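Local coordinates for protein N-acetyltransferase (Staphylococcus aureus subsp. aureus, PDB 4LUA) that probably transfers an acetyl group from acetyl-CoA to an amino group of a substrate, as GNAT-family N-acetyltransferases do, at residues K87-T92 / S100-F105; N104-Y109 / E116-S121. All blocks are in the same frame, centred on the assembly; numbering follows the deposited sequence.

Interaction 1 of 2, residues K87-T92 / S100-F105; sequences KYNFVT and SELINF
In the strand–turn–helix unit of the GNAT fold, Asn89 of strand 83-91 meets Leu102 and Ile103 of helix 96-112. The contact is small and buried. Asn89 CG lies anti to the backbone N (chi1 -178°), which carries the amide out toward the helix. ND2 comes within 4.0 Å of Leu102 CD2, and the two side chains run past each other in opposite directions. On the oxygen side, OD1 is 4.3 Å from Ile103 CD1. No hydrogen bond crosses between the segments. The amide is held from outside them: OD1 bonds to Asn99 ND2 and ND2 to Thr69 O. With both ends engaged, the rotation of this buried amide should be fixed. The connection following this strand and the start of the next helix form the acetyl-CoA pyrophosphate site in GNAT enzymes, and the equivalent residues here, between Thr92 and Ser100, may do the same. Just before Asn89, Tyr88 has a left-handed backbone conformation. Pairing with strand 65-75 shifts by one residue between Lys87–Ala71 and Phe90–Thr69, consistent with the beta bulge known from this strand in relatives. On the helix, Phe132 and Tyr133 of helix 127-135 pack against Ile103, while Leu102 also touches Ala70.

Interaction 2 of 2, residues N104-Y109 / E116-S121; sequences NFIINY and ESLLTS
Apolar packing makes up the whole contact, and Leu118 of strand 117-123 carries one side of it. Its CG lies anti to its own carbonyl carbon (chi1 -81°), and the side chain reaches toward helix 96-112. There its two methyl groups divide between neighbouring residues. CD1 takes Ile107, 3.8 Å from Ile107 CG1. The same methyl is also 3.8 Å from Ile107 CA, so Leu118 rests on the helix backbone as well as on a side chain. CD2 takes Ile106, with Ile106 CG2 at 4.1 Å. The Leu118 and Ile107 side chains cross at about a right angle, while those of Ile106 and Leu118 meet at a slant. The backbones are nearest at Ile107 and Leu118, whose CA atoms are 7.5 Å apart.

Hydrogen bonds do not join the two segments. Within the helix, Asn108 N bonds to Asn104 O and Tyr109 N to Phe105 O. The strand pairs with its sheet neighbours instead: Leu118 with Tyr162 on one edge, and Leu119 with Ser84 and Ile86 on the other.

Further apolar residues extend the packing. Leu72 touches Leu118, Phe58 and Ala70 touch Ile106, and Phe138 and Tyr162 touch Ile107. Helix 96-112 connects the parallel strands 83-91 and 117-123 and packs on the sheet, the beta-alpha-beta crossover at the centre of the GNAT fold.

Interactions 1 and 2 use successive turns of helix 96-112, and their centres lie about 10 Å apart. Their segments overlap at Asn104 and Phe105. Interaction 1 ties the early part of the helix to the strand before it. Interaction 2 ties the later part to the strand after it. Strands 83-91 and 117-123 are paired where Leu119 bonds to Ser84 and Ile86, then part. Lys87 CA is 7.3 Å from Thr120 CA, but Tyr88 CA is already 10.9 Å from Ser121 CA. In GNAT enzymes acetyl-CoA enters a V-shaped opening between these two strands, and the start of the helix probably faces the cofactor's pyrophosphate. Interaction 1 is the nearer of the two to the presumed pyrophosphate-binding turn.

Interaction 1 of 2, residues K87-T92 / S100-F105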
ATOM      1  N   LYS A  87      -3.128   1.388   0.014  1.00 14.48           N
ATOM      2  CA  LYS A  87      -3.635   0.049   0.347  1.00 15.00           C
ATOM      3  C   LYS A  87      -2.842  -1.000  -0.409  1.00 13.19           C
ATOM      4  O   LYS A  87      -2.142  -0.705  -1.404  1.00 15.31           O
ATOM      5  CB  LYS A  87      -5.152  -0.067  -0.081  1.00 18.44           C
ATOM      6  CG  LYS A  87      -5.992   0.755   0.879  1.00 26.41           C
ATOM      7  CD  LYS A  87      -7.466   0.561   0.647  1.00 42.70           C
ATOM      8  CE  LYS A  87      -8.086  -0.369   1.666  1.00 50.79           C
ATOM      9  NZ  LYS A  87      -9.428  -0.831   1.192  1.00 56.58           N
ATOM     10  N   TYR A  88      -3.028  -2.251   0.011  1.00 14.01           N
ATOM     11  CA  TYR A  88      -2.537  -3.418  -0.766  1.00 14.49           C
ATOM     12  C   TYR A  88      -1.053  -3.276  -1.089  1.00 15.80           C
ATOM     13  O   TYR A  88      -0.626  -3.454  -2.240  1.00 14.40           O
ATOM     14  CB  TYR A  88      -3.362  -3.606  -2.053  1.00 17.37           C
ATOM     15  CG  TYR A  88      -4.853  -3.635  -1.743  1.00 18.94           C
ATOM     16  CD1 TYR A  88      -5.364  -4.479  -0.769  1.00 22.30           C
ATOM     17  CD2 TYR A  88      -5.718  -2.781  -2.407  1.00 21.12           C
ATOM     18  CE1 TYR A  88      -6.739  -4.482  -0.478  1.00 23.97           C
ATOM     19  CE2 TYR A  88      -7.076  -2.776  -2.116  1.00 21.92           C
ATOM     20  CZ  TYR A  88      -7.557  -3.617  -1.142  1.00 24.92           C
ATOM     21  OH  TYR A  88      -8.922  -3.624  -0.856  1.00 28.79           O
ATOM     22  N   ASN A  89      -0.264  -3.020  -0.057  1.00 13.21           N
ATOM     23  CA  ASN A  89       1.192  -2.800  -0.236  1.00 12.70           C
ATOM     24  C   ASN A  89       1.885  -4.098   0.116  1.00 13.88           C
ATOM     25  O   ASN A  89       1.992  -4.472   1.302  1.00 13.80           O
ATOM     26  CB  ASN A  89       1.582  -1.654   0.698  1.00 13.86           C
ATOM     27  CG  ASN A  89       3.083  -1.232   0.625  1.00 13.31           C
ATOM     28  OD1 ASN A  89       3.593  -0.669   1.595  1.00 13.33           O
ATOM     29  ND2 ASN A  89       3.797  -1.553  -0.470  1.00 13.96           N
ATOM     30  N   PHE A  90       2.303  -4.843  -0.917  1.00 13.48           N
ATOM     31  CA  PHE A  90       3.040  -6.100  -0.707  1.00 14.81           C
ATOM     32  C   PHE A  90       4.405  -5.943  -1.314  1.00 16.01           C
ATOM     33  O   PHE A  90       4.524  -5.571  -2.494  1.00 15.40           O
ATOM     34  CB  PHE A  90       2.287  -7.261  -1.423  1.00 16.74           C
ATOM     35  CG  PHE A  90       0.935  -7.542  -0.828  1.00 14.75           C
ATOM     36  CD1 PHE A  90       0.768  -8.471   0.181  1.00 16.67           C
ATOM     37  CD2 PHE A  90      -0.177  -6.862  -1.317  1.00 16.33           C
ATOM     38  CE1 PHE A  90      -0.506  -8.730   0.751  1.00 18.73           C
ATOM     39  CE2 PHE A  90      -1.450  -7.112  -0.765  1.00 16.00           C
ATOM     40  CZ  PHE A  90      -1.619  -8.042   0.251  1.00 18.00           C
ATOM     41  N   VAL A  91       5.447  -6.209  -0.518  1.00 14.50           N
ATOM     42  CA  VAL A  91       6.817  -5.939  -0.970  1.00 15.02           C
ATOM     43  C   VAL A  91       7.647  -7.193  -0.715  1.00 16.77           C
ATOM     44  O   VAL A  91       7.662  -7.678   0.418  1.00 17.99           O
ATOM     45  CB  VAL A  91       7.440  -4.838  -0.109  1.00 18.19           C
ATOM     46  CG1 VAL A  91       8.821  -4.481  -0.665  1.00 16.75           C
ATOM     47  CG2 VAL A  91       6.517  -3.660   0.014  1.00 22.94           C
ATOM     48  N   THR A  92       8.316  -7.739  -1.743  1.00 16.10           N
ATOM     49  CA  THR A  92       9.177  -8.906  -1.546  1.00 16.44           C
ATOM     50  C   THR A  92      10.182  -8.608  -0.432  1.00 16.32           C
ATOM     51  O   THR A  92      10.814  -7.566  -0.435  1.00 19.47           O
ATOM     52  CB  THR A  92       9.868  -9.290  -2.856  1.00 20.18           C
ATOM     53  OG1 THR A  92       8.848  -9.649  -3.799  1.00 22.90           O
ATOM     54  CG2 THR A  92      10.766 -10.537  -2.610  1.00 23.22           C
ATOM     55  N   SER A 100      10.509   2.321   0.029  1.00 14.71           N
ATOM     56  CA  SER A 100      10.660   3.781   0.168  1.00 16.70           C
ATOM     57  C   SER A 100      10.625   4.391  -1.216  1.00 17.65           C
ATOM     58  O   SER A 100      10.019   5.483  -1.366  1.00 17.29           O
ATOM     59  CB  SER A 100      11.991   4.167   0.847  1.00 23.46           C
ATOM     60  OG  SER A 100      11.902   3.870   2.236  1.00 25.75           O
ATOM     61  N   GLU A 101      11.247   3.731  -2.203  1.00 16.03           N
ATOM     62  CA  GLU A 101      11.181   4.275  -3.581  1.00 17.84           C
ATOM     63  C   GLU A 101       9.720   4.278  -4.053  1.00 18.02           C
ATOM     64  O   GLU A 101       9.211   5.270  -4.633  1.00 17.92           O
ATOM     65  CB  GLU A 101      12.058   3.480  -4.538  1.00 20.01           C
ATOM     66  CG  GLU A 101      13.497   3.929  -4.568  1.00 39.70           C
ATOM     67  CD  GLU A 101      14.329   3.088  -5.542  1.00 57.55           C
ATOM     68  OE1 GLU A 101      13.763   2.627  -6.569  1.00 59.54           O
ATOM     69  OE2 GLU A 101      15.538   2.873  -5.265  1.00 65.27           O
ATOM     70  N   LEU A 102       8.980   3.207  -3.727  1.00 14.86           N
ATOM     71  CA  LEU A 102       7.576   3.113  -4.134  1.00 14.62           C
ATOM     72  C   LEU A 102       6.674   4.176  -3.461  1.00 14.53           C
ATOM     73  O   LEU A 102       5.894   4.887  -4.131  1.00 15.66           O
ATOM     74  CB  LEU A 102       7.042   1.679  -3.847  1.00 13.13           C
ATOM     75  CG  LEU A 102       5.572   1.473  -4.197  1.00 13.78           C
ATOM     76  CD1 LEU A 102       5.223   1.765  -5.695  1.00 16.15           C
ATOM     77  CD2 LEU A 102       5.259   0.018  -3.899  1.00 15.41           C
ATOM     78  N   ILE A 103       6.760   4.329  -2.129  1.00 12.83           N
ATOM     79  CA  ILE A 103       5.885   5.274  -1.438  1.00 13.77           C
ATOM     80  C   ILE A 103       6.329   6.712  -1.781  1.00 14.10           C
ATOM     81  O   ILE A 103       5.479   7.600  -1.924  1.00 16.00           O
ATOM     82  CB  ILE A 103       5.878   4.974   0.071  1.00 14.03           C
ATOM     83  CG1 ILE A 103       5.423   3.534   0.341  1.00 14.28           C
ATOM     84  CG2 ILE A 103       5.001   5.997   0.768  1.00 17.61           C
ATOM     85  CD1 ILE A 103       4.002   3.170  -0.296  1.00 18.05           C
ATOM     86  N   ASN A 104       7.639   6.977  -1.952  1.00 14.01           N
ATOM     87  CA  ASN A 104       8.037   8.336  -2.403  1.00 15.64           C
ATOM     88  C   ASN A 104       7.452   8.654  -3.793  1.00 17.98           C
ATOM     89  O   ASN A 104       7.015   9.800  -4.078  1.00 18.34           O
ATOM     90  CB  ASN A 104       9.554   8.525  -2.429  1.00 16.27           C
ATOM     91  CG  ASN A 104      10.085   9.050  -1.116  1.00 21.85           C
ATOM     92  OD1 ASN A 104       9.491   9.944  -0.515  1.00 22.87           O
ATOM     93  ND2 ASN A 104      11.241   8.523  -0.676  1.00 23.79           N
ATOM     94  N   PHE A 105       7.447   7.624  -4.665  1.00 14.89           N
ATOM     95  CA  PHE A 105       6.776   7.820  -5.936  1.00 15.62           C
ATOM     96  C   PHE A 105       5.299   8.137  -5.758  1.00 13.47           C
ATOM     97  O   PHE A 105       4.805   9.061  -6.435  1.00 16.98           O
ATOM     98  CB  PHE A 105       6.997   6.592  -6.871  1.00 17.38           C
ATOM     99  CG  PHE A 105       5.939   6.473  -7.922  1.00 13.57           C
ATOM    100  CD1 PHE A 105       6.042   7.131  -9.120  1.00 14.93           C
ATOM    101  CD2 PHE A 105       4.789   5.748  -7.624  1.00 17.85           C
ATOM    102  CE1 PHE A 105       5.020   7.055 -10.095  1.00 17.82           C
ATOM    103  CE2 PHE A 105       3.756   5.732  -8.488  1.00 15.53           C
ATOM    104  CZ  PHE A 105       3.851   6.400  -9.746  1.00 15.68           C
TER

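Interaction 2 of 2, residues N104-Y109 / E116-S121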
ATOM      1  N   ASN A 104       7.639   6.977  -1.952  1.00 14.01           N
ATOM      2  CA  ASN A 104       8.037   8.336  -2.403  1.00 15.64           C
ATOM      3  C   ASN A 104       7.452   8.654  -3.793  1.00 17.98           C
ATOM      4  O   ASN A 104       7.015   9.800  -4.078  1.00 18.34           O
ATOM      5  CB  ASN A 104       9.554   8.525  -2.429  1.00 16.27           C
ATOM      6  CG  ASN A 104      10.085   9.050  -1.116  1.00 21.85           C
ATOM      7  OD1 ASN A 104       9.491   9.944  -0.515  1.00 22.87           O
ATOM      8  ND2 ASN A 104      11.241   8.523  -0.676  1.00 23.79           N
ATOM      9  N   PHE A 105       7.447   7.624  -4.665  1.00 14.89           N
ATOM     10  CA  PHE A 105       6.776   7.820  -5.936  1.00 15.62           C
ATOM     11  C   PHE A 105       5.299   8.137  -5.758  1.00 13.47           C
ATOM     12  O   PHE A 105       4.805   9.061  -6.435  1.00 16.98           O
ATOM     13  CB  PHE A 105       6.997   6.592  -6.871  1.00 17.38           C
ATOM     14  CG  PHE A 105       5.939   6.473  -7.922  1.00 13.57           C
ATOM     15  CD1 PHE A 105       6.042   7.131  -9.120  1.00 14.93           C
ATOM     16  CD2 PHE A 105       4.789   5.748  -7.624  1.00 17.85           C
ATOM     17  CE1 PHE A 105       5.020   7.055 -10.095  1.00 17.82           C
ATOM     18  CE2 PHE A 105       3.756   5.732  -8.488  1.00 15.53           C
ATOM     19  CZ  PHE A 105       3.851   6.400  -9.746  1.00 15.68           C
ATOM     20  N   ILE A 106       4.601   7.390  -4.891  1.00 13.75           N
ATOM     21  CA  ILE A 106       3.178   7.665  -4.664  1.00 14.87           C
ATOM     22  C   ILE A 106       2.941   9.104  -4.157  1.00 14.74           C
ATOM     23  O   ILE A 106       2.004   9.783  -4.636  1.00 17.03           O
ATOM     24  CB  ILE A 106       2.532   6.587  -3.765  1.00 13.28           C
ATOM     25  CG1 ILE A 106       2.511   5.298  -4.549  1.00 15.51           C
ATOM     26  CG2 ILE A 106       1.130   7.052  -3.329  1.00 18.02           C
ATOM     27  CD1 ILE A 106       1.947   4.097  -3.760  1.00 16.51           C
ATOM     28  N   ILE A 107       3.782   9.585  -3.233  1.00 14.34           N
ATOM     29  CA  ILE A 107       3.668  10.972  -2.779  1.00 15.52           C
ATOM     30  C   ILE A 107       3.775  11.921  -3.961  1.00 18.41           C
ATOM     31  O   ILE A 107       2.938  12.867  -4.128  1.00 18.55           O
ATOM     32  CB  ILE A 107       4.765  11.324  -1.760  1.00 18.67           C
ATOM     33  CG1 ILE A 107       4.526  10.576  -0.447  1.00 19.88           C
ATOM     34  CG2 ILE A 107       4.770  12.820  -1.472  1.00 18.40           C
ATOM     35  CD1 ILE A 107       5.810  10.475   0.485  1.00 19.24           C
ATOM     36  N   ASN A 108       4.788  11.713  -4.840  1.00 18.62           N
ATOM     37  CA  ASN A 108       4.844  12.636  -5.998  1.00 17.53           C
ATOM     38  C   ASN A 108       3.699  12.498  -7.001  1.00 18.18           C
ATOM     39  O   ASN A 108       3.245  13.467  -7.568  1.00 20.43           O
ATOM     40  CB  ASN A 108       6.198  12.474  -6.752  1.00 23.62           C
ATOM     41  CG  ASN A 108       7.344  13.043  -5.973  1.00 35.85           C
ATOM     42  OD1 ASN A 108       7.341  14.233  -5.653  1.00 39.40           O
ATOM     43  ND2 ASN A 108       8.330  12.202  -5.628  1.00 36.81           N
ATOM     44  N   TYR A 109       3.264  11.260  -7.253  1.00 18.36           N
ATOM     45  CA  TYR A 109       2.128  11.036  -8.125  1.00 18.63           C
ATOM     46  C   TYR A 109       0.922  11.796  -7.596  1.00 17.64           C
ATOM     47  O   TYR A 109       0.187  12.486  -8.332  1.00 19.67           O
ATOM     48  CB  TYR A 109       1.870   9.522  -8.228  1.00 18.22           C
ATOM     49  CG  TYR A 109       0.623   9.221  -9.010  1.00 17.66           C
ATOM     50  CD1 TYR A 109       0.699   8.964 -10.376  1.00 19.27           C
ATOM     51  CD2 TYR A 109      -0.615   9.196  -8.358  1.00 17.73           C
ATOM     52  CE1 TYR A 109      -0.467   8.740 -11.112  1.00 20.73           C
ATOM     53  CE2 TYR A 109      -1.783   8.979  -9.058  1.00 19.43           C
ATOM     54  CZ  TYR A 109      -1.701   8.746 -10.437  1.00 21.38           C
ATOM     55  OH  TYR A 109      -2.844   8.499 -11.193  1.00 29.39           O
ATOM     56  N   GLU A 116      -5.255  16.045  -2.200  1.00 27.15           N
ATOM     57  CA  GLU A 116      -5.125  16.922  -1.041  1.00 32.90           C
ATOM     58  C   GLU A 116      -4.363  16.236   0.086  1.00 35.01           C
ATOM     59  O   GLU A 116      -3.620  16.876   0.852  1.00 37.20           O
ATOM     60  CB  GLU A 116      -6.491  17.296  -0.464  1.00 44.68           C
ATOM     61  CG  GLU A 116      -7.485  17.965  -1.385  1.00 53.02           C
ATOM     62  CD  GLU A 116      -8.759  18.345  -0.622  1.00 61.16           C
ATOM     63  OE1 GLU A 116      -9.113  17.624   0.352  1.00 57.47           O
ATOM     64  OE2 GLU A 116      -9.384  19.368  -0.986  1.00 67.59           O
ATOM     65  N   SER A 117      -4.525  14.924   0.207  1.00 29.28           N
ATOM     66  CA  SER A 117      -3.792  14.247   1.259  1.00 28.57           C
ATOM     67  C   SER A 117      -3.672  12.784   0.922  1.00 27.63           C
ATOM     68  O   SER A 117      -4.356  12.290  -0.018  1.00 26.81           O
ATOM     69  CB  SER A 117      -4.462  14.362   2.641  1.00 28.91           C
ATOM     70  OG  SER A 117      -3.525  13.902   3.662  1.00 34.63           O
ATOM     71  N   LEU A 118      -2.756  12.124   1.623  1.00 22.58           N
ATOM     72  CA  LEU A 118      -2.583  10.703   1.420  1.00 17.93           C
ATOM     73  C   LEU A 118      -2.709  10.148   2.812  1.00 20.42           C
ATOM     74  O   LEU A 118      -2.038  10.661   3.744  1.00 19.89           O
ATOM     75  CB  LEU A 118      -1.156  10.330   0.990  1.00 27.49           C
ATOM     76  CG  LEU A 118      -0.702  10.456  -0.417  1.00 35.42           C
ATOM     77  CD1 LEU A 118       0.797  10.182  -0.404  1.00 24.68           C
ATOM     78  CD2 LEU A 118      -1.462   9.381  -1.150  1.00 34.84           C
ATOM     79  N   LEU A 119      -3.539   9.100   2.999  1.00 16.52           N
ATOM     80  CA  LEU A 119      -3.634   8.453   4.329  1.00 14.51           C
ATOM     81  C   LEU A 119      -3.141   7.021   4.266  1.00 14.51           C
ATOM     82  O   LEU A 119      -3.153   6.404   3.195  1.00 16.58           O
ATOM     83  CB  LEU A 119      -5.089   8.415   4.753  1.00 17.64           C
ATOM     84  CG  LEU A 119      -5.787   9.740   4.935  1.00 27.51           C
ATOM     85  CD1 LEU A 119      -7.260   9.443   5.276  1.00 34.90           C
ATOM     86  CD2 LEU A 119      -5.129  10.454   6.045  1.00 32.60           C
ATOM     87  N   THR A 120      -2.597   6.516   5.354  1.00 13.95           N
ATOM     88  CA  THR A 120      -2.246   5.105   5.405  1.00 12.18           C
ATOM     89  C   THR A 120      -2.627   4.601   6.799  1.00 13.07           C
ATOM     90  O   THR A 120      -2.632   5.350   7.797  1.00 13.16           O
ATOM     91  CB  THR A 120      -0.688   4.913   5.136  1.00 14.85           C
ATOM     92  OG1 THR A 120      -0.428   3.534   4.832  1.00 23.21           O
ATOM     93  CG2 THR A 120       0.197   5.377   6.328  1.00 16.83           C
ATOM     94  N   SER A 121      -2.979   3.308   6.900  1.00 13.68           N
ATOM     95  CA  SER A 121      -3.344   2.686   8.170  1.00 13.75           C
ATOM     96  C   SER A 121      -2.332   1.582   8.480  1.00 14.71           C
ATOM     97  O   SER A 121      -1.846   0.902   7.559  1.00 14.22           O
ATOM     98  CB  SER A 121      -4.792   2.083   8.146  1.00 15.26           C
ATOM     99  OG  SER A 121      -4.842   1.185   7.012  1.00 18.80           O
TER